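Local coordinates for protein folylpolyglutamate synthase (FolC) (Helicobacter pylori, PDB 6K8C) that probably adds glutamate to dihydropteroate and to tetrahydrofolates at the expense of ATP, making dihydrofolate and folylpolyglutamates, at residues A[29-34]-A[125-130]; A[277-282]-A[387-392]; A[281-286]-A[294-299]. All coordinates share one frame; numbering follows the deposited sequence.

Interaction 1 (A[29-34]-A[125-130]); sequences SRFIQI and ATLLAV
Phe31 and Ile34 of helix 28-41 meet Thr126 and Leu127 of helix 121-132 in a buried, wholly apolar helix-helix contact beside the eight-stranded sheet. The two segments run nearly parallel, crossing at -27°, but their axes stay 12.3 Å apart, so long side chains must bridge the interval. Phe31 spans much of this gap. With CG anti to the backbone N (chi1 -169°), its ring extends toward the second helix, and CZ lies 3.9 Å from Leu127 CD2, the two side chains lying antiparallel alongside each other. The same CZ stands 3.9 Å from the methyl CG2 of Thr126. Both methyls approach the ring obliquely. Helix 121-132 belongs to the Mur ligase middle domain, of the P-loop NTPase clan; its Ala125, Thr126 and Ala129 also touch Phe79 of strand 76-79, so helix 28-41 packs against a helix that rests on the sheet. One turn along from Phe31, Ile34 uses its branch methyl CG2, 3.8 Å from Leu127 CD1, the side chains at about a right angle. Leu127 is therefore forked between two neighbours, one methyl on each. The hydroxyl of Thr126 turns to Ser151 OG and to the carbonyl of Phe122, while its methyl CG2 meets Phe31.

Interaction 2 (A[277-282]-A[387-392]); sequences LLSPNI and KRYQEK
A classic beta bulge at the edge of the C-terminal sheet meets the last turn of helix 379-390, with Tyr389 as the bridge. In the bulge Leu278 and Ser279 both face Ile282, whose carbonyl oxygen receives weak bonds from both of their backbone nitrogens; a type I turn from Ser279 to Ile282 links the two strands into a hairpin. This sheet belongs to the glutamate ligase domain of the Mur ligase family, and the helix lies across one of its faces.

Tyr389 projects its ring from the helix toward two aliphatic side chains. Its CG stands anti to the backbone N (chi1 175°), which carries the phenol out to the hairpin. Leu278 runs past the ring the other way, its CD2 within 3.6 Å of Tyr389 CE2. Ile282 comes from the opposite direction, with its terminal CD1 3.5 Å from Tyr389 CE1. The two methyls lie on the same side of the ring plane, that of Leu278 toward CE2 and CD2 and that of Ile282 toward CE1 and CD1, each at an oblique approach.

The phenol oxygen passes beyond these methyls to the turn, where Ser279 CB lies 3.9 Å from Tyr389 OH. Polar contact with the turn goes through water: a single molecule sits 2.6 Å from Tyr389 OH and gives a weak bond to Asn281 OD1. Asn281 is held at its other end, ND2, by the carbonyl of Glu371. Ser279 OG also donates to Asn281 OD1, at 2.7 Å, in the carbonyl plane and with a C=O...donor angle of 158°.

Interaction 3 (A[281-286]-A[294-299]); sequences NILIDV and KALKEE
Leu296 of helix 290-303 lays its forked end against Asp285 and Leu283, two side chains on the same face of strand 282-285. It buries the most surface of any residue in the contact, followed by Leu283 and then Asp285. The closer atomic approaches are those of Asp285, whose CA is the closest in the strand segment to the CA of Leu296 (8.3 Å). Leu296 CD1 lies 3.6 Å from Asp285 CG, and Leu296 CD2 is 3.8 Å from Asp285 CB, so both methyls of the leucine rest against the root of the carboxylate, the two side chains meeting at a slant. Asp285 has CG anti to the backbone N (chi1 -168°), which extends the acid from the strand along the leucine.

Leu283 has more surface buried than Asp285, but through a looser contact. Two residues back along the strand, its side chain points to the same helix, and its CD2 comes to 4.0 Å from Leu296 CD2. That methyl of Leu296 touches both strand residues; CD1 touches Asp285. Ile284, between them, turns to the opposite face of the sheet, where it packs on Ala382 of helix 379-390. Strand 282-285 and helix 290-303 follow each other directly in the chain, so the helix folds back over the sheet that its preceding strand helps to build; Tyr376 of the adjacent strand 373-376 touches both Asp285 and Leu296.

Although the closest approaches are between carbons, one partner is an acid in a buried setting. Its oxygens are met by others: OD2 by the backbone N of Cys275 and by a salt bridge from Arg238, OD1 by the backbone N of Gly287. Gripped at both oxygens, the carboxylate is fixed in rotation, and its CB and CG flank is turned to the methyls of Leu296.

Interactions 2 and 3 share Asn281 and Ile282 and lie on one sheet, with centres 14 Å apart: helix 379-390 covers one face in interaction 2, while helix 290-303 covers the other in interaction 3. They meet directly where Leu278 CD2 packs 3.7 Å from Ile284 CD1. Interaction 1 is remote, in the helical layers beside the larger sheet, its centre 34 Å from that of interaction 2 and 36 Å from that of interaction 3; its nearest atoms remain about 16 and 17 Å from theirs. A citrate, probably from the crystallisation liquor, lies about 6 Å from the Asp285 side chain and may mark a pocket near interaction 3.

Interaction 1 (A[29-34]-A[125-130])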
loop_
_atom_site.group_PDB
_atom_site.type_symbol
_atom_site.label_atom_id
_atom_site.label_comp_id
_atom_site.label_asym_id
_atom_site.label_seq_id
_atom_site.Cartn_x
_atom_site.Cartn_y
_atom_site.Cartn_z
ATOM N N SER A 29 -16.380 4.642 18.155
ATOM C CA SER A 29 -17.656 3.952 18.288
ATOM C C SER A 29 -18.490 4.030 17.016
ATOM O O SER A 29 -19.403 3.213 16.840
ATOM C CB SER A 29 -18.446 4.523 19.469
ATOM O OG SER A 29 -18.884 5.847 19.209
ATOM N N ARG A 30 -18.194 4.978 16.121
ATOM C CA ARG A 30 -19.017 5.147 14.928
ATOM C C ARG A 30 -18.950 3.915 14.036
ATOM O O ARG A 30 -19.978 3.301 13.724
ATOM C CB ARG A 30 -18.599 6.399 14.151
ATOM C CG ARG A 30 -19.516 6.688 12.966
ATOM C CD ARG A 30 -19.129 7.952 12.203
ATOM N NE ARG A 30 -17.795 7.864 11.612
ATOM C CZ ARG A 30 -16.766 8.608 11.996
ATOM N NH1 ARG A 30 -16.924 9.499 12.969
ATOM N NH2 ARG A 30 -15.583 8.464 11.410
ATOM N N PHE A 31 -17.744 3.530 13.604
ATOM C CA PHE A 31 -17.689 2.439 12.638
ATOM C C PHE A 31 -18.065 1.104 13.263
ATOM O O PHE A 31 -18.648 0.252 12.581
ATOM C CB PHE A 31 -16.318 2.323 11.978
ATOM C CG PHE A 31 -16.330 1.395 10.801
ATOM C CD1 PHE A 31 -16.990 1.753 9.643
ATOM C CD2 PHE A 31 -15.744 0.141 10.874
ATOM C CE1 PHE A 31 -17.036 0.905 8.557
ATOM C CE2 PHE A 31 -15.788 -0.717 9.792
ATOM C CZ PHE A 31 -16.434 -0.334 8.629
ATOM N N ILE A 32 -17.741 0.895 14.541
ATOM C CA ILE A 32 -18.218 -0.306 15.226
ATOM C C ILE A 32 -19.730 -0.405 15.101
ATOM O O ILE A 32 -20.283 -1.479 14.823
ATOM C CB ILE A 32 -17.767 -0.302 16.699
ATOM C CG1 ILE A 32 -16.253 -0.481 16.798
ATOM C CG2 ILE A 32 -18.478 -1.407 17.479
ATOM C CD1 ILE A 32 -15.662 0.047 18.087
ATOM N N GLN A 33 -20.421 0.725 15.263
ATOM C CA GLN A 33 -21.868 0.746 15.089
ATOM C C GLN A 33 -22.251 0.606 13.620
ATOM O O GLN A 33 -23.197 -0.120 13.289
ATOM C CB GLN A 33 -22.435 2.036 15.682
ATOM C CG GLN A 33 -23.943 2.144 15.643
ATOM C CD GLN A 33 -24.430 3.512 16.085
ATOM O OE1 GLN A 33 -23.644 4.354 16.522
ATOM N NE2 GLN A 33 -25.732 3.741 15.968
ATOM N N ILE A 34 -21.532 1.292 12.724
ATOM C CA ILE A 34 -21.813 1.165 11.295
ATOM C C ILE A 34 -21.716 -0.294 10.873
ATOM O O ILE A 34 -22.600 -0.823 10.187
ATOM C CB ILE A 34 -20.853 2.042 10.467
ATOM C CG1 ILE A 34 -21.195 3.526 10.605
ATOM C CG2 ILE A 34 -20.901 1.640 8.989
ATOM C CD1 ILE A 34 -20.103 4.443 10.073
ATOM N N ALA A 125 -15.156 2.922 1.922
ATOM C CA ALA A 125 -14.305 2.023 1.145
ATOM C C ALA A 125 -14.223 0.650 1.801
ATOM O O ALA A 125 -14.247 -0.379 1.113
ATOM C CB ALA A 125 -12.906 2.627 0.988
ATOM N N THR A 126 -14.140 0.619 3.135
ATOM C CA THR A 126 -14.093 -0.649 3.858
ATOM C C THR A 126 -15.360 -1.468 3.626
ATOM O O THR A 126 -15.290 -2.674 3.366
ATOM C CB THR A 126 -13.876 -0.391 5.354
ATOM O OG1 THR A 126 -12.640 0.311 5.545
ATOM C CG2 THR A 126 -13.823 -1.701 6.136
ATOM N N LEU A 127 -16.533 -0.831 3.720
ATOM C CA LEU A 127 -17.776 -1.555 3.466
ATOM C C LEU A 127 -17.844 -2.041 2.026
ATOM O O LEU A 127 -18.334 -3.145 1.762
ATOM C CB LEU A 127 -18.995 -0.678 3.780
ATOM C CG LEU A 127 -19.232 -0.282 5.239
ATOM C CD1 LEU A 127 -20.575 0.445 5.357
ATOM C CD2 LEU A 127 -19.189 -1.488 6.169
ATOM N N LEU A 128 -17.373 -1.225 1.079
ATOM C CA LEU A 128 -17.340 -1.659 -0.310
ATOM C C LEU A 128 -16.470 -2.903 -0.472
ATOM O O LEU A 128 -16.823 -3.826 -1.218
ATOM C CB LEU A 128 -16.833 -0.527 -1.205
ATOM C CG LEU A 128 -17.793 0.632 -1.491
ATOM C CD1 LEU A 128 -17.053 1.761 -2.190
ATOM C CD2 LEU A 128 -18.980 0.158 -2.318
ATOM N N ALA A 129 -15.332 -2.949 0.224
ATOM C CA ALA A 129 -14.475 -4.129 0.159
ATOM C C ALA A 129 -15.200 -5.365 0.678
ATOM O O ALA A 129 -15.133 -6.437 0.064
ATOM C CB ALA A 129 -13.183 -3.889 0.947
ATOM N N VAL A 130 -15.898 -5.238 1.809
ATOM C CA VAL A 130 -16.621 -6.380 2.364
ATOM C C VAL A 130 -17.729 -6.821 1.418
ATOM O O VAL A 130 -17.960 -8.022 1.231
ATOM C CB VAL A 130 -17.175 -6.042 3.759
ATOM C CG1 VAL A 130 -17.935 -7.246 4.340
ATOM C CG2 VAL A 130 -16.057 -5.602 4.682
#

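Interaction 2 (A[277-282]-A[387-392])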
loop_
_atom_site.group_PDB
_atom_site.type_symbol
_atom_site.label_atom_id
_atom_site.label_comp_id
_atom_site.label_asym_id
_atom_site.label_seq_id
_atom_site.Cartn_x
_atom_site.Cartn_y
_atom_site.Cartn_z
ATOM N N LEU A 277 5.445 2.594 -16.177
ATOM C CA LEU A 277 5.610 3.461 -17.341
ATOM C C LEU A 277 4.246 4.022 -17.705
ATOM O O LEU A 277 3.452 3.360 -18.376
ATOM C CB LEU A 277 6.214 2.690 -18.508
ATOM C CG LEU A 277 7.699 2.855 -18.828
ATOM C CD1 LEU A 277 8.011 2.221 -20.173
ATOM C CD2 LEU A 277 8.124 4.316 -18.811
ATOM N N LEU A 278 3.957 5.243 -17.246
ATOM C CA LEU A 278 2.706 5.896 -17.625
ATOM C C LEU A 278 2.663 6.181 -19.119
ATOM O O LEU A 278 1.600 6.093 -19.744
ATOM C CB LEU A 278 2.531 7.192 -16.833
ATOM C CG LEU A 278 1.261 8.008 -17.092
ATOM C CD1 LEU A 278 0.039 7.281 -16.558
ATOM C CD2 LEU A 278 1.375 9.390 -16.471
ATOM N N SER A 279 3.803 6.511 -19.701
ATOM C CA SER A 279 3.907 6.833 -21.115
ATOM C C SER A 279 5.300 6.430 -21.555
ATOM O O SER A 279 6.119 6.007 -20.727
ATOM C CB SER A 279 3.641 8.324 -21.360
ATOM O OG SER A 279 4.729 9.112 -20.919
ATOM N N PRO A 280 5.604 6.507 -22.856
ATOM C CA PRO A 280 6.970 6.165 -23.284
ATOM C C PRO A 280 8.057 6.956 -22.568
ATOM O O PRO A 280 9.185 6.461 -22.447
ATOM C CB PRO A 280 6.957 6.469 -24.786
ATOM C CG PRO A 280 5.543 6.280 -25.187
ATOM C CD PRO A 280 4.704 6.698 -24.014
ATOM N N ASN A 281 7.756 8.161 -22.082
ATOM C CA ASN A 281 8.771 9.026 -21.490
ATOM C C ASN A 281 8.495 9.380 -20.032
ATOM O O ASN A 281 9.154 10.279 -19.496
ATOM C CB ASN A 281 8.918 10.313 -22.313
ATOM C CG ASN A 281 7.719 11.235 -22.180
ATOM O OD1 ASN A 281 6.601 10.784 -21.943
ATOM N ND2 ASN A 281 7.947 12.538 -22.333
ATOM N N ILE A 282 7.548 8.716 -19.368
ATOM C CA ILE A 282 7.247 9.013 -17.970
ATOM C C ILE A 282 7.202 7.705 -17.186
ATOM O O ILE A 282 6.334 6.856 -17.429
ATOM C CB ILE A 282 5.940 9.796 -17.803
ATOM C CG1 ILE A 282 6.021 11.138 -18.533
ATOM C CG2 ILE A 282 5.657 10.053 -16.327
ATOM C CD1 ILE A 282 4.693 11.862 -18.587
ATOM N N LYS A 387 -2.731 14.392 -11.934
ATOM C CA LYS A 387 -3.824 15.333 -12.156
ATOM C C LYS A 387 -3.386 16.474 -13.066
ATOM O O LYS A 387 -4.099 16.838 -14.008
ATOM C CB LYS A 387 -4.334 15.868 -10.819
ATOM C CG LYS A 387 -5.340 14.952 -10.136
ATOM C CD LYS A 387 -5.016 14.785 -8.661
ATOM C CE LYS A 387 -6.269 14.835 -7.804
ATOM N NZ LYS A 387 -5.982 15.356 -6.437
ATOM N N ARG A 388 -2.206 17.044 -12.806
ATOM C CA ARG A 388 -1.691 18.109 -13.660
ATOM C C ARG A 388 -1.391 17.591 -15.059
ATOM O O ARG A 388 -1.628 18.290 -16.052
ATOM C CB ARG A 388 -0.444 18.725 -13.026
ATOM C CG ARG A 388 -0.688 19.280 -11.626
ATOM C CD ARG A 388 0.561 19.900 -11.011
ATOM N NE ARG A 388 1.260 20.792 -11.931
ATOM C CZ ARG A 388 2.374 21.451 -11.627
ATOM N NH1 ARG A 388 2.946 22.242 -12.526
ATOM N NH2 ARG A 388 2.914 21.323 -10.422
ATOM N N TYR A 389 -0.884 16.361 -15.154
ATOM C CA TYR A 389 -0.639 15.734 -16.449
ATOM C C TYR A 389 -1.945 15.479 -17.192
ATOM O O TYR A 389 -2.003 15.604 -18.421
ATOM C CB TYR A 389 0.131 14.432 -16.236
ATOM C CG TYR A 389 0.373 13.601 -17.471
ATOM C CD1 TYR A 389 1.355 13.949 -18.387
ATOM C CD2 TYR A 389 -0.360 12.445 -17.704
ATOM C CE1 TYR A 389 1.589 13.181 -19.512
ATOM C CE2 TYR A 389 -0.135 11.670 -18.827
ATOM C CZ TYR A 389 0.842 12.042 -19.725
ATOM O OH TYR A 389 1.073 11.275 -20.844
ATOM N N GLN A 390 -3.000 15.125 -16.457
ATOM C CA GLN A 390 -4.292 14.846 -17.073
ATOM C C GLN A 390 -4.865 16.089 -17.740
ATOM O O GLN A 390 -5.270 16.052 -18.908
ATOM C CB GLN A 390 -5.258 14.318 -16.017
ATOM C CG GLN A 390 -5.481 12.823 -16.048
ATOM C CD GLN A 390 -6.639 12.415 -15.166
ATOM O OE1 GLN A 390 -6.784 12.912 -14.049
ATOM N NE2 GLN A 390 -7.478 11.514 -15.665
ATOM N N GLU A 391 -4.902 17.205 -17.010
ATOM C CA GLU A 391 -5.430 18.456 -17.539
ATOM C C GLU A 391 -4.579 19.027 -18.664
ATOM O O GLU A 391 -4.946 20.063 -19.227
ATOM C CB GLU A 391 -5.556 19.473 -16.403
ATOM C CG GLU A 391 -6.178 18.885 -15.141
ATOM C CD GLU A 391 -6.731 19.936 -14.196
ATOM O OE1 GLU A 391 -7.405 19.555 -13.214
ATOM O OE2 GLU A 391 -6.488 21.138 -14.429
ATOM N N LYS A 392 -3.465 18.375 -18.995
ATOM C CA LYS A 392 -2.539 18.795 -20.044
ATOM C C LYS A 392 -1.902 20.142 -19.716
ATOM O O LYS A 392 -0.872 20.203 -19.041
ATOM C CB LYS A 392 -3.246 18.848 -21.402
ATOM C CG LYS A 392 -3.452 17.483 -22.044
ATOM C CD LYS A 392 -2.126 16.803 -22.351
ATOM C CE LYS A 392 -1.336 17.587 -23.393
ATOM N NZ LYS A 392 -0.200 16.807 -23.962
HETATM O O HOH W 1 3.424 11.747 -21.946
#

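Interaction 3 (A[281-286]-A[294-299])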
loop_
_atom_site.group_PDB
_atom_site.type_symbol
_atom_site.label_atom_id
_atom_site.label_comp_id
_atom_site.label_asym_id
_atom_site.label_seq_id
_atom_site.Cartn_x
_atom_site.Cartn_y
_atom_site.Cartn_z
ATOM N N ASN A 281 7.756 8.161 -22.082
ATOM C CA ASN A 281 8.771 9.026 -21.490
ATOM C C ASN A 281 8.495 9.380 -20.032
ATOM O O ASN A 281 9.154 10.279 -19.496
ATOM C CB ASN A 281 8.918 10.313 -22.313
ATOM C CG ASN A 281 7.719 11.235 -22.180
ATOM O OD1 ASN A 281 6.601 10.784 -21.943
ATOM N ND2 ASN A 281 7.947 12.538 -22.333
ATOM N N ILE A 282 7.548 8.716 -19.368
ATOM C CA ILE A 282 7.247 9.013 -17.970
ATOM C C ILE A 282 7.202 7.705 -17.186
ATOM O O ILE A 282 6.334 6.856 -17.429
ATOM C CB ILE A 282 5.940 9.796 -17.803
ATOM C CG1 ILE A 282 6.021 11.138 -18.533
ATOM C CG2 ILE A 282 5.657 10.053 -16.327
ATOM C CD1 ILE A 282 4.693 11.862 -18.587
ATOM N N LEU A 283 8.139 7.543 -16.258
ATOM C CA LEU A 283 8.132 6.473 -15.276
ATOM C C LEU A 283 7.621 7.038 -13.955
ATOM O O LEU A 283 8.013 8.136 -13.551
ATOM C CB LEU A 283 9.547 5.894 -15.122
ATOM C CG LEU A 283 9.820 4.703 -14.201
ATOM C CD1 LEU A 283 9.163 3.431 -14.732
ATOM C CD2 LEU A 283 11.323 4.514 -14.064
ATOM N N ILE A 284 6.731 6.296 -13.292
ATOM C CA ILE A 284 6.067 6.762 -12.078
ATOM C C ILE A 284 6.269 5.734 -10.971
ATOM O O ILE A 284 6.129 4.528 -11.200
ATOM C CB ILE A 284 4.560 7.008 -12.312
ATOM C CG1 ILE A 284 4.348 8.242 -13.185
ATOM C CG2 ILE A 284 3.834 7.182 -10.988
ATOM C CD1 ILE A 284 2.931 8.792 -13.126
ATOM N N ASP A 285 6.580 6.211 -9.767
ATOM C CA ASP A 285 6.749 5.320 -8.628
ATOM C C ASP A 285 6.405 6.069 -7.352
ATOM O O ASP A 285 6.895 7.180 -7.129
ATOM C CB ASP A 285 8.176 4.766 -8.562
ATOM C CG ASP A 285 8.309 3.629 -7.568
ATOM O OD1 ASP A 285 8.337 3.911 -6.351
ATOM O OD2 ASP A 285 8.373 2.461 -8.003
ATOM N N VAL A 286 5.562 5.451 -6.514
ATOM C CA VAL A 286 5.085 6.096 -5.296
ATOM C C VAL A 286 6.029 5.913 -4.115
ATOM O O VAL A 286 5.703 6.351 -3.005
ATOM C CB VAL A 286 3.693 5.567 -4.904
ATOM C CG1 VAL A 286 2.679 5.914 -5.983
ATOM C CG2 VAL A 286 3.748 4.058 -4.680
ATOM N N LYS A 294 17.330 2.605 -5.533
ATOM C CA LYS A 294 18.300 1.777 -6.240
ATOM C C LYS A 294 17.636 1.002 -7.370
ATOM O O LYS A 294 18.181 0.912 -8.476
ATOM C CB LYS A 294 18.988 0.822 -5.264
ATOM C CG LYS A 294 19.950 1.502 -4.308
ATOM C CD LYS A 294 20.542 0.509 -3.317
ATOM C CE LYS A 294 21.582 1.170 -2.428
ATOM N NZ LYS A 294 21.951 0.313 -1.265
ATOM N N ALA A 295 16.450 0.444 -7.112
ATOM C CA ALA A 295 15.755 -0.326 -8.138
ATOM C C ALA A 295 15.312 0.561 -9.294
ATOM O O ALA A 295 15.329 0.135 -10.456
ATOM C CB ALA A 295 14.554 -1.041 -7.526
ATOM N N LEU A 296 14.903 1.797 -9.001
ATOM C CA LEU A 296 14.484 2.686 -10.078
ATOM C C LEU A 296 15.678 3.158 -10.899
ATOM O O LEU A 296 15.574 3.312 -12.121
ATOM C CB LEU A 296 13.714 3.870 -9.506
ATOM C CG LEU A 296 12.310 3.460 -9.061
ATOM C CD1 LEU A 296 11.817 4.382 -7.986
ATOM C CD2 LEU A 296 11.351 3.453 -10.242
ATOM N N LYS A 297 16.817 3.393 -10.246
ATOM C CA LYS A 297 18.036 3.690 -10.988
ATOM C C LYS A 297 18.333 2.586 -11.997
ATOM O O LYS A 297 18.632 2.858 -13.166
ATOM C CB LYS A 297 19.211 3.867 -10.022
ATOM C CG LYS A 297 20.574 3.877 -10.708
ATOM C CD LYS A 297 21.621 4.634 -9.880
ATOM C CE LYS A 297 22.057 3.851 -8.646
ATOM N NZ LYS A 297 23.150 4.554 -7.883
ATOM N N GLU A 298 18.237 1.327 -11.558
ATOM C CA GLU A 298 18.491 0.206 -12.458
ATOM C C GLU A 298 17.455 0.152 -13.573
ATOM O O GLU A 298 17.790 -0.134 -14.728
ATOM C CB GLU A 298 18.501 -1.107 -11.673
ATOM C CG GLU A 298 19.756 -1.339 -10.840
ATOM C CD GLU A 298 21.015 -0.830 -11.518
ATOM O OE1 GLU A 298 21.689 0.055 -10.944
ATOM O OE2 GLU A 298 21.334 -1.320 -12.624
ATOM N N GLU A 299 16.192 0.434 -13.249
ATOM C CA GLU A 299 15.156 0.424 -14.277
ATOM C C GLU A 299 15.300 1.603 -15.227
ATOM O O GLU A 299 14.984 1.479 -16.416
ATOM C CB GLU A 299 13.775 0.421 -13.630
ATOM C CG GLU A 299 13.275 -0.981 -13.332
ATOM C CD GLU A 299 12.541 -1.600 -14.503
ATOM O OE1 GLU A 299 13.157 -2.416 -15.217
ATOM O OE2 GLU A 299 11.354 -1.270 -14.715
#